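Local coordinates for protein collectin placenta 1 (Mus musculus, PDB 2OX9) that binds galactose- and fucose-containing glycans such as Lewis(x) through the calcium-dependent carbohydrate-recognition domain of a scavenger receptor C-type lectin, at residues F32-F42 with N124-R132; S61-E72 with P102-I110. One frame throughout, in Å; residues are numbered along the deposited sequence.

Contact 1: residues F32-F42 with N124-R132; sequences FCEDKSSHLVF and NNFICEKER. With CA (calcium ion), chain L.
Glu129 OE1 is gripped from two directions: it coordinates a calcium ion at 2.7 Å and takes the backbone N-H of Phe42, which meets it nearly along its C-O axis at 3.1 Å. The other oxygen, OE2, binds the same calcium at 2.5 Å, which makes the carboxylate bidentate and fixes its rotation, and it also accepts a hydrogen bond from Lys15 NZ. Phe42 O, two water molecules, Asn44 and Glu48 supply the remaining ligands. With CG anti to the backbone N (chi1 172°) and the chain extended, Glu129 runs beside the His39 ring, the two pointing the same way. That ring has Glu129 O over one face and Phe42 CE1 over the other, while its ND1 donates to Leu40 O at 2.7 Å.

Strand pairing sets this up. His39 and Glu129 form an antiparallel hydrogen-bonded pair, and Val41 N continues the ladder with a 2.7 Å bond to Ile127 O. The Val41 and Ile127 side chains lie alongside each other. Farther along, the Cys33-Cys128 disulfide (chi3 -86°) ties the helix to the strand. Beside it Phe126 and Phe32 form an offset edge-to-face pair, Phe126 CE1 and CZ reaching Phe32 CD2, with the planes at 65°; Lys36 NZ lies over the opposite face of Phe32, held by a salt bridge to Asp35 OD1 and a bond to Phe32 O. The helix closes in a Schellman motif at Ser37. Extended Lys130 packs its CB on Ser38, bonds weakly to Lys36 O and has a cation-pi partner in Trp9. A helix and the short strand after it, both held to the C-terminal strand, one by a disulfide and the other by an antiparallel ladder, are characteristic of the C-type lectin fold, here with a calcium site completed beside the ladder by Glu129 and Phe42.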
loop_
_atom_site.group_PDB
_atom_site.type_symbol
_atom_site.label_atom_id
_atom_site.label_comp_id
_atom_site.label_asym_id
_atom_site.label_seq_id
_atom_site.Cartn_x
_atom_site.Cartn_y
_atom_site.Cartn_z
ATOM N N PHE A 32 2.901 -10.383 -6.668
ATOM C CA PHE A 32 4.352 -10.237 -6.698
ATOM C C PHE A 32 4.952 -10.409 -5.306
ATOM O O PHE A 32 5.921 -11.144 -5.124
ATOM C CB PHE A 32 4.706 -8.856 -7.251
ATOM C CG PHE A 32 6.176 -8.601 -7.364
ATOM C CD1 PHE A 32 6.828 -8.757 -8.581
ATOM C CD2 PHE A 32 6.906 -8.163 -6.262
ATOM C CE1 PHE A 32 8.192 -8.470 -8.704
ATOM C CE2 PHE A 32 8.266 -7.875 -6.375
ATOM C CZ PHE A 32 8.908 -8.028 -7.601
ATOM N N CYS A 33 4.382 -9.720 -4.323
ATOM C CA CYS A 33 4.871 -9.817 -2.955
ATOM C C CYS A 33 4.697 -11.230 -2.394
ATOM O O CYS A 33 5.527 -11.700 -1.611
ATOM C CB CYS A 33 4.144 -8.822 -2.037
ATOM S SG CYS A 33 4.421 -7.057 -2.400
ATOM N N GLU A 34 3.618 -11.901 -2.779
ATOM C CA GLU A 34 3.375 -13.260 -2.294
ATOM C C GLU A 34 4.461 -14.205 -2.808
ATOM O O GLU A 34 4.878 -15.130 -2.108
ATOM C CB GLU A 34 1.993 -13.747 -2.739
ATOM C CG GLU A 34 0.847 -12.927 -2.164
ATOM C CD GLU A 34 -0.506 -13.368 -2.683
ATOM O OE1 GLU A 34 -0.545 -13.974 -3.776
ATOM O OE2 GLU A 34 -1.528 -13.094 -2.009
ATOM N N ASP A 35 4.925 -13.959 -4.029
ATOM C CA ASP A 35 5.974 -14.778 -4.628
ATOM C C ASP A 35 7.290 -14.604 -3.879
ATOM O O ASP A 35 8.184 -15.449 -3.980
ATOM C CB ASP A 35 6.162 -14.399 -6.103
ATOM C CG ASP A 35 7.517 -14.835 -6.661
ATOM O OD1 ASP A 35 8.550 -14.207 -6.325
ATOM O OD2 ASP A 35 7.554 -15.809 -7.440
ATOM N N LYS A 36 7.403 -13.508 -3.130
ATOM C CA LYS A 36 8.611 -13.211 -2.358
ATOM C C LYS A 36 8.420 -13.571 -0.880
ATOM O O LYS A 36 9.255 -13.237 -0.043
ATOM C CB LYS A 36 8.944 -11.717 -2.447
ATOM C CG LYS A 36 8.920 -11.127 -3.840
ATOM C CD LYS A 36 9.951 -11.761 -4.748
ATOM C CE LYS A 36 9.833 -11.205 -6.172
ATOM N NZ LYS A 36 8.504 -11.522 -6.798
ATOM N N SER A 37 7.322 -14.250 -0.566
ATOM C CA SER A 37 7.013 -14.613 0.810
ATOM C C SER A 37 6.828 -13.329 1.629
ATOM O O SER A 37 7.304 -13.218 2.757
ATOM C CB SER A 37 8.134 -15.466 1.417
ATOM O OG SER A 37 8.275 -16.692 0.718
ATOM N N SER A 38 6.123 -12.367 1.043
ATOM C CA SER A 38 5.850 -11.093 1.695
ATOM C C SER A 38 4.435 -10.658 1.337
ATOM O O SER A 38 3.743 -11.346 0.586
ATOM C CB SER A 38 6.859 -10.032 1.228
ATOM O OG SER A 38 6.753 -9.773 -0.163
ATOM N N HIS A 39 4.011 -9.515 1.867
ATOM C CA HIS A 39 2.684 -8.994 1.568
ATOM C C HIS A 39 2.765 -7.501 1.261
ATOM O O HIS A 39 3.725 -6.834 1.653
ATOM C CB HIS A 39 1.740 -9.217 2.756
ATOM C CG HIS A 39 2.178 -8.536 4.014
ATOM N ND1 HIS A 39 1.964 -7.193 4.249
ATOM C CD2 HIS A 39 2.852 -9.004 5.091
ATOM C CE1 HIS A 39 2.491 -6.864 5.414
ATOM N NE2 HIS A 39 3.035 -7.945 5.946
ATOM N N LEU A 40 1.786 -6.985 0.525
ATOM C CA LEU A 40 1.773 -5.545 0.250
ATOM C C LEU A 40 1.812 -4.918 1.641
ATOM O O LEU A 40 1.094 -5.342 2.541
ATOM C CB LEU A 40 0.504 -5.152 -0.498
ATOM C CG LEU A 40 0.532 -5.432 -2.010
ATOM C CD1 LEU A 40 -0.860 -5.256 -2.597
ATOM C CD2 LEU A 40 1.515 -4.476 -2.684
ATOM N N VAL A 41 2.663 -3.916 1.812
ATOM C CA VAL A 41 2.864 -3.261 3.100
ATOM C C VAL A 41 1.649 -2.857 3.954
ATOM O O VAL A 41 0.660 -2.288 3.462
ATOM C CB VAL A 41 3.783 -2.001 2.924
ATOM C CG1 VAL A 41 2.965 -0.820 2.374
ATOM C CG2 VAL A 41 4.434 -1.645 4.246
ATOM N N PHE A 42 1.735 -3.179 5.241
ATOM C CA PHE A 42 0.713 -2.806 6.223
ATOM C C PHE A 42 1.381 -1.705 7.045
ATOM O O PHE A 42 2.402 -1.937 7.686
ATOM C CB PHE A 42 0.369 -3.972 7.163
ATOM C CG PHE A 42 -0.231 -5.170 6.474
ATOM C CD1 PHE A 42 -0.377 -6.373 7.166
ATOM C CD2 PHE A 42 -0.639 -5.110 5.146
ATOM C CE1 PHE A 42 -0.913 -7.490 6.550
ATOM C CE2 PHE A 42 -1.180 -6.230 4.518
ATOM C CZ PHE A 42 -1.316 -7.425 5.226
ATOM N N ASN A 124 0.481 1.204 -10.583
ATOM C CA ASN A 124 1.292 1.899 -9.573
ATOM C C ASN A 124 2.509 1.074 -9.157
ATOM O O ASN A 124 2.583 -0.114 -9.445
ATOM C CB ASN A 124 0.471 2.127 -8.301
ATOM C CG ASN A 124 -0.478 3.293 -8.411
ATOM O OD1 ASN A 124 -1.512 3.332 -7.742
ATOM N ND2 ASN A 124 -0.124 4.263 -9.235
ATOM N N ASN A 125 3.465 1.714 -8.485
ATOM C CA ASN A 125 4.611 0.986 -7.953
ATOM C C ASN A 125 4.008 0.403 -6.680
ATOM O O ASN A 125 2.812 0.587 -6.421
ATOM C CB ASN A 125 5.770 1.926 -7.598
ATOM C CG ASN A 125 6.575 2.338 -8.808
ATOM O OD1 ASN A 125 6.070 3.007 -9.698
ATOM N ND2 ASN A 125 7.838 1.928 -8.849
ATOM N N PHE A 126 4.803 -0.297 -5.880
ATOM C CA PHE A 126 4.258 -0.878 -4.670
ATOM C C PHE A 126 5.321 -1.150 -3.616
ATOM O O PHE A 126 6.518 -0.965 -3.855
ATOM C CB PHE A 126 3.502 -2.177 -5.014
ATOM C CG PHE A 126 4.333 -3.194 -5.746
ATOM C CD1 PHE A 126 5.092 -4.130 -5.051
ATOM C CD2 PHE A 126 4.343 -3.228 -7.141
ATOM C CE1 PHE A 126 5.848 -5.091 -5.739
ATOM C CE2 PHE A 126 5.090 -4.177 -7.832
ATOM C CZ PHE A 126 5.844 -5.113 -7.129
ATOM N N ILE A 127 4.878 -1.590 -2.445
ATOM C CA ILE A 127 5.806 -1.871 -1.357
ATOM C C ILE A 127 5.481 -3.211 -0.709
ATOM O O ILE A 127 4.349 -3.435 -0.294
ATOM C CB ILE A 127 5.713 -0.795 -0.249
ATOM C CG1 ILE A 127 5.893 0.604 -0.847
ATOM C CG2 ILE A 127 6.783 -1.060 0.815
ATOM C CD1 ILE A 127 5.576 1.705 0.128
ATOM N N CYS A 128 6.475 -4.091 -0.621
ATOM C CA CYS A 128 6.294 -5.387 0.021
ATOM C C CYS A 128 6.912 -5.339 1.408
ATOM O O CYS A 128 7.879 -4.608 1.648
ATOM C CB CYS A 128 6.975 -6.516 -0.749
ATOM S SG CYS A 128 6.450 -6.819 -2.462
ATOM N N GLU A 129 6.361 -6.137 2.317
ATOM C CA GLU A 129 6.862 -6.182 3.675
ATOM C C GLU A 129 6.947 -7.624 4.175
ATOM O O GLU A 129 6.087 -8.458 3.878
ATOM C CB GLU A 129 5.950 -5.364 4.599
ATOM C CG GLU A 129 6.286 -5.507 6.075
ATOM C CD GLU A 129 5.374 -4.701 6.991
ATOM O OE1 GLU A 129 4.235 -4.361 6.594
ATOM O OE2 GLU A 129 5.795 -4.419 8.123
ATOM N N LYS A 130 7.994 -7.917 4.928
ATOM C CA LYS A 130 8.150 -9.252 5.488
ATOM C C LYS A 130 9.105 -9.244 6.667
ATOM O O LYS A 130 9.747 -8.240 6.952
ATOM C CB LYS A 130 8.629 -10.247 4.427
ATOM C CG LYS A 130 10.059 -10.065 3.925
ATOM C CD LYS A 130 10.372 -11.172 2.921
ATOM C CE LYS A 130 11.804 -11.127 2.413
ATOM N NZ LYS A 130 12.078 -12.247 1.452
ATOM N N GLU A 131 9.191 -10.381 7.345
ATOM C CA GLU A 131 10.042 -10.518 8.511
ATOM C C GLU A 131 11.491 -10.786 8.154
ATOM O O GLU A 131 11.785 -11.512 7.217
ATOM C CB GLU A 131 9.518 -11.652 9.393
ATOM C CG GLU A 131 8.148 -11.373 9.970
ATOM C CD GLU A 131 7.616 -12.528 10.781
ATOM O OE1 GLU A 131 8.359 -13.035 11.649
ATOM O OE2 GLU A 131 6.454 -12.920 10.556
ATOM N N ARG A 132 12.399 -10.188 8.906
ATOM C CA ARG A 132 13.811 -10.412 8.671
ATOM C C ARG A 132 14.104 -11.786 9.246
ATOM O O ARG A 132 13.645 -12.105 10.341
ATOM C CB ARG A 132 14.644 -9.358 9.394
ATOM C CG ARG A 132 16.130 -9.675 9.464
ATOM C CD ARG A 132 16.898 -8.493 10.020
ATOM N NE ARG A 132 16.377 -8.077 11.318
ATOM C CZ ARG A 132 16.656 -6.913 11.897
ATOM N NH1 ARG A 132 17.456 -6.042 11.290
ATOM N NH2 ARG A 132 16.137 -6.622 13.084
HETATM CA CA CA L . 3.910 -3.074 8.982
HETATM O O HOH W 1 4.910 -3.673 10.893
HETATM O O HOH W 2 2.677 -5.068 9.345
#

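Contact 2: residues S61-E72 with P102-I110; sequences SHWIGLTDSEQE and PGEDCAGLI. With CA (calcium ion), chain I; CA (calcium ion), chain K; CA (calcium ion), chain J; GAL (beta-D-galactopyranose), chain E.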
loop_
_atom_site.group_PDB
_atom_site.type_symbol
_atom_site.label_atom_id
_atom_site.label_comp_id
_atom_site.label_asym_id
_atom_site.label_seq_id
_atom_site.Cartn_x
_atom_site.Cartn_y
_atom_site.Cartn_z
ATOM N N SER A 61 3.106 6.497 -7.527
ATOM C CA SER A 61 2.321 6.188 -6.337
ATOM C C SER A 61 2.675 4.757 -5.938
ATOM O O SER A 61 3.088 3.964 -6.781
ATOM C CB SER A 61 0.827 6.271 -6.637
ATOM O OG SER A 61 0.491 7.522 -7.206
ATOM N N HIS A 62 2.505 4.427 -4.666
ATOM C CA HIS A 62 2.839 3.086 -4.190
ATOM C C HIS A 62 1.682 2.367 -3.523
ATOM O O HIS A 62 1.156 2.832 -2.518
ATOM C CB HIS A 62 3.994 3.137 -3.186
ATOM C CG HIS A 62 5.325 3.428 -3.798
ATOM N ND1 HIS A 62 5.729 4.703 -4.130
ATOM C CD2 HIS A 62 6.343 2.605 -4.149
ATOM C CE1 HIS A 62 6.938 4.653 -4.661
ATOM N NE2 HIS A 62 7.333 3.392 -4.684
ATOM N N TRP A 63 1.303 1.223 -4.079
ATOM C CA TRP A 63 0.221 0.419 -3.509
ATOM C C TRP A 63 0.605 -0.041 -2.092
ATOM O O TRP A 63 1.768 -0.370 -1.842
ATOM C CB TRP A 63 0.009 -0.848 -4.339
ATOM C CG TRP A 63 -0.638 -0.688 -5.676
ATOM C CD1 TRP A 63 -0.194 -1.212 -6.860
ATOM C CD2 TRP A 63 -1.915 -0.088 -5.958
ATOM N NE1 TRP A 63 -1.119 -0.986 -7.855
ATOM C CE2 TRP A 63 -2.182 -0.300 -7.332
ATOM C CE3 TRP A 63 -2.859 0.598 -5.183
ATOM C CZ2 TRP A 63 -3.359 0.153 -7.950
ATOM C CZ3 TRP A 63 -4.033 1.047 -5.795
ATOM C CH2 TRP A 63 -4.269 0.822 -7.167
ATOM N N ILE A 64 -0.361 -0.055 -1.174
ATOM C CA ILE A 64 -0.130 -0.580 0.174
ATOM C C ILE A 64 -1.225 -1.650 0.349
ATOM O O ILE A 64 -2.199 -1.653 -0.393
ATOM C CB ILE A 64 -0.219 0.502 1.293
ATOM C CG1 ILE A 64 -1.605 1.139 1.331
ATOM C CG2 ILE A 64 0.876 1.564 1.078
ATOM C CD1 ILE A 64 -1.802 2.063 2.527
ATOM N N GLY A 65 -1.062 -2.557 1.308
ATOM C CA GLY A 65 -2.029 -3.640 1.472
ATOM C C GLY A 65 -3.353 -3.316 2.140
ATOM O O GLY A 65 -3.750 -4.003 3.088
ATOM N N LEU A 66 -4.049 -2.306 1.619
ATOM C CA LEU A 66 -5.319 -1.850 2.177
ATOM C C LEU A 66 -6.408 -1.718 1.115
ATOM O O LEU A 66 -6.189 -1.080 0.084
ATOM C CB LEU A 66 -5.115 -0.480 2.823
ATOM C CG LEU A 66 -6.262 0.049 3.668
ATOM C CD1 LEU A 66 -6.291 -0.764 4.952
ATOM C CD2 LEU A 66 -6.075 1.528 3.990
ATOM N N THR A 67 -7.584 -2.291 1.371
ATOM C CA THR A 67 -8.691 -2.205 0.414
ATOM C C THR A 67 -10.040 -2.194 1.125
ATOM O O THR A 67 -10.134 -2.504 2.323
ATOM C CB THR A 67 -8.733 -3.410 -0.564
ATOM O OG1 THR A 67 -9.187 -4.573 0.134
ATOM C CG2 THR A 67 -7.365 -3.693 -1.154
ATOM N N ASP A 68 -11.085 -1.839 0.381
ATOM C CA ASP A 68 -12.441 -1.830 0.922
ATOM C C ASP A 68 -13.356 -2.481 -0.117
ATOM O O ASP A 68 -14.502 -2.068 -0.319
ATOM C CB ASP A 68 -12.887 -0.390 1.262
ATOM C CG ASP A 68 -13.204 0.446 0.035
ATOM O OD1 ASP A 68 -12.659 0.163 -1.044
ATOM O OD2 ASP A 68 -13.990 1.409 0.151
ATOM N N SER A 69 -12.821 -3.507 -0.778
ATOM C CA SER A 69 -13.546 -4.256 -1.802
ATOM C C SER A 69 -14.612 -5.149 -1.185
ATOM O O SER A 69 -15.676 -5.341 -1.767
ATOM C CB SER A 69 -12.590 -5.136 -2.611
ATOM O OG SER A 69 -11.654 -4.357 -3.332
ATOM N N GLU A 70 -14.310 -5.703 -0.015
ATOM C CA GLU A 70 -15.235 -6.590 0.683
ATOM C C GLU A 70 -16.528 -5.847 1.000
ATOM O O GLU A 70 -17.625 -6.358 0.772
ATOM C CB GLU A 70 -14.601 -7.095 1.983
ATOM C CG GLU A 70 -14.820 -8.577 2.256
ATOM C CD GLU A 70 -14.424 -8.987 3.672
ATOM O OE1 GLU A 70 -13.271 -8.723 4.084
ATOM O OE2 GLU A 70 -15.274 -9.582 4.374
ATOM N N GLN A 71 -16.386 -4.639 1.533
ATOM C CA GLN A 71 -17.528 -3.804 1.884
ATOM C C GLN A 71 -17.104 -2.343 1.784
ATOM O O GLN A 71 -16.279 -1.871 2.565
ATOM C CB GLN A 71 -17.999 -4.116 3.306
ATOM C CG GLN A 71 -19.357 -3.528 3.659
ATOM C CD GLN A 71 -19.846 -3.965 5.031
ATOM O OE1 GLN A 71 -19.939 -5.161 5.322
ATOM N NE2 GLN A 71 -20.168 -2.993 5.881
ATOM N N GLU A 72 -17.664 -1.638 0.808
ATOM C CA GLU A 72 -17.343 -0.232 0.590
ATOM C C GLU A 72 -17.244 0.553 1.901
ATOM O O GLU A 72 -18.105 0.436 2.777
ATOM C CB GLU A 72 -18.396 0.394 -0.332
ATOM C CG GLU A 72 -18.122 1.829 -0.755
ATOM C CD GLU A 72 -16.780 1.996 -1.454
ATOM O OE1 GLU A 72 -16.400 1.102 -2.234
ATOM O OE2 GLU A 72 -16.116 3.030 -1.231
ATOM N N PRO A 102 -17.335 0.093 -9.574
ATOM C CA PRO A 102 -17.061 -0.196 -8.161
ATOM C C PRO A 102 -16.343 0.923 -7.412
ATOM O O PRO A 102 -16.134 0.832 -6.198
ATOM C CB PRO A 102 -16.227 -1.468 -8.233
ATOM C CG PRO A 102 -15.442 -1.262 -9.487
ATOM C CD PRO A 102 -16.474 -0.725 -10.452
ATOM N N GLY A 103 -15.961 1.969 -8.142
ATOM C CA GLY A 103 -15.277 3.092 -7.527
ATOM C C GLY A 103 -13.797 2.849 -7.311
ATOM O O GLY A 103 -13.115 2.304 -8.179
ATOM N N GLU A 104 -13.301 3.263 -6.149
ATOM C CA GLU A 104 -11.894 3.102 -5.791
ATOM C C GLU A 104 -11.842 2.278 -4.514
ATOM O O GLU A 104 -12.281 2.726 -3.459
ATOM C CB GLU A 104 -11.246 4.477 -5.580
ATOM C CG GLU A 104 -11.358 5.383 -6.812
ATOM C CD GLU A 104 -10.583 6.685 -6.672
ATOM O OE1 GLU A 104 -10.927 7.497 -5.792
ATOM O OE2 GLU A 104 -9.628 6.896 -7.450
ATOM N N ASP A 105 -11.293 1.076 -4.611
ATOM C CA ASP A 105 -11.245 0.190 -3.460
ATOM C C ASP A 105 -9.849 -0.291 -3.077
ATOM O O ASP A 105 -9.706 -1.233 -2.291
ATOM C CB ASP A 105 -12.139 -1.025 -3.725
ATOM C CG ASP A 105 -13.572 -0.639 -4.066
ATOM O OD1 ASP A 105 -13.929 0.556 -3.928
ATOM O OD2 ASP A 105 -14.344 -1.542 -4.469
ATOM N N CYS A 106 -8.829 0.358 -3.625
ATOM C CA CYS A 106 -7.443 -0.012 -3.362
ATOM C C CYS A 106 -6.673 1.226 -2.901
ATOM O O CYS A 106 -6.820 2.293 -3.481
ATOM C CB CYS A 106 -6.839 -0.620 -4.637
ATOM S SG CYS A 106 -7.456 -2.318 -4.943
ATOM N N ALA A 107 -5.862 1.086 -1.854
ATOM C CA ALA A 107 -5.124 2.222 -1.317
ATOM C C ALA A 107 -3.671 2.294 -1.753
ATOM O O ALA A 107 -3.031 1.266 -1.988
ATOM C CB ALA A 107 -5.197 2.217 0.209
ATOM N N GLY A 108 -3.162 3.525 -1.822
ATOM C CA GLY A 108 -1.786 3.769 -2.207
ATOM C C GLY A 108 -1.261 5.092 -1.681
ATOM O O GLY A 108 -2.032 5.986 -1.311
ATOM N N LEU A 109 0.066 5.210 -1.643
ATOM C CA LEU A 109 0.736 6.410 -1.156
ATOM C C LEU A 109 0.962 7.425 -2.280
ATOM O O LEU A 109 1.486 7.081 -3.345
ATOM C CB LEU A 109 2.096 6.027 -0.539
ATOM C CG LEU A 109 2.083 4.918 0.526
ATOM C CD1 LEU A 109 3.482 4.616 1.018
ATOM C CD2 LEU A 109 1.222 5.353 1.677
ATOM N N ILE A 110 0.559 8.671 -2.049
ATOM C CA ILE A 110 0.757 9.720 -3.042
ATOM C C ILE A 110 1.716 10.782 -2.487
ATOM O O ILE A 110 2.605 10.456 -1.700
ATOM C CB ILE A 110 -0.584 10.366 -3.462
ATOM C CG1 ILE A 110 -1.382 10.774 -2.226
ATOM C CG2 ILE A 110 -1.376 9.387 -4.332
ATOM C CD1 ILE A 110 -2.666 11.503 -2.554
HETATM CA CA CA I . -14.073 2.162 -2.134
HETATM CA CA CA K . -16.243 -0.262 -4.097
HETATM CA CA CA J . -9.358 8.701 -4.398
HETATM C C1 GAL E . -7.176 11.851 -8.280
HETATM C C2 GAL E . -7.055 10.586 -7.436
HETATM C C3 GAL E . -8.389 9.836 -7.400
HETATM C C4 GAL E . -9.529 10.771 -6.982
HETATM C C5 GAL E . -9.524 12.046 -7.840
HETATM C C6 GAL E . -10.550 13.061 -7.374
HETATM O O2 GAL E . -6.057 9.745 -7.989
HETATM O O3 GAL E . -8.295 8.769 -6.473
HETATM O O4 GAL E . -9.388 11.110 -5.614
HETATM O O5 GAL E . -8.230 12.687 -7.774
HETATM O O6 GAL E . -10.756 14.069 -8.353
HETATM O O HOH W 3 4.399 7.370 -3.410
HETATM O O HOH W 4 -16.524 -1.565 -2.448
HETATM O O HOH W 5 -13.412 -3.721 -5.416
HETATM O O HOH W 6 -13.438 4.678 -1.648
HETATM O O HOH W 7 -18.481 0.846 -4.377
#
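Two neighbouring calcium sites of the C-type lectin domain, close to its sugar-binding calcium, lie where residues 61-72 meet 102-110. Asp105 OD1 bridges both ions, at 2.4 Å from one and 2.5 Å from the other, and Glu72 OE1 bridges them as well. The first ion also takes both oxygens of Asp68, Glu72 OE2, Glu104 O, a water and Asn95; the second takes Asp105 OD2, Pro102 O and two waters. The carboxylates of Asp68 and Asp105 stand nearly perpendicular, 83° apart, and Asp68 OD2 is further fixed by the backbone N-H of Ser73. A bend at chi2 (57°) swings the Glu72 carboxylate back to the ions. Glu104 sends OE1 to the sugar-binding calcium at 2.4 Å, to which galactose O3 and O4 are bound; Gln92, Asp94, Asn116 and Asp117 complete that site, and Trp96 is a further polar partner of Glu104.

Behind the ions the strands pair antiparallel. His62 and Leu109 exchange two backbone bonds, Ile64 N reaches Ala107 O at 3.1 Å, and across the corner at Gly65 the register slips by two, a beta bulge; Ala107 N meets Leu66 O, and Asp68 N bonds to Asp105 O. Trp63 CZ3 touches Cys106 CB at 3.5 Å, and Ile64 CG2 packs on Leu109 CG. So many acidic oxygens crowded together suggest that the calcium ions probably offset charges that would otherwise repel, making this end of the pairing likely to depend on metal.

How the contacts relate
Both contacts reach the same sheet, where strand 62-64 of contact 2 runs parallel to strand 125-131 of contact 1, and backbone bonds from Asn125 to Ser61 and from Gly65 to Val41 join them. Their centres, about 15 Å apart, lie on opposite sides of the chain's centre. Contact 2 is the more buried, yet its apolar pairing leads outward to the glycan and a cluster of calcium ions. Contact 1 is only partly buried; a disulfide and an aromatic pair tie helix to strand, and it has a single calcium. Metal thus supplements a disulfide and apolar packing in contact 1, whereas carboxylate oxygens, two of them shared between ions, dominate one end of contact 2.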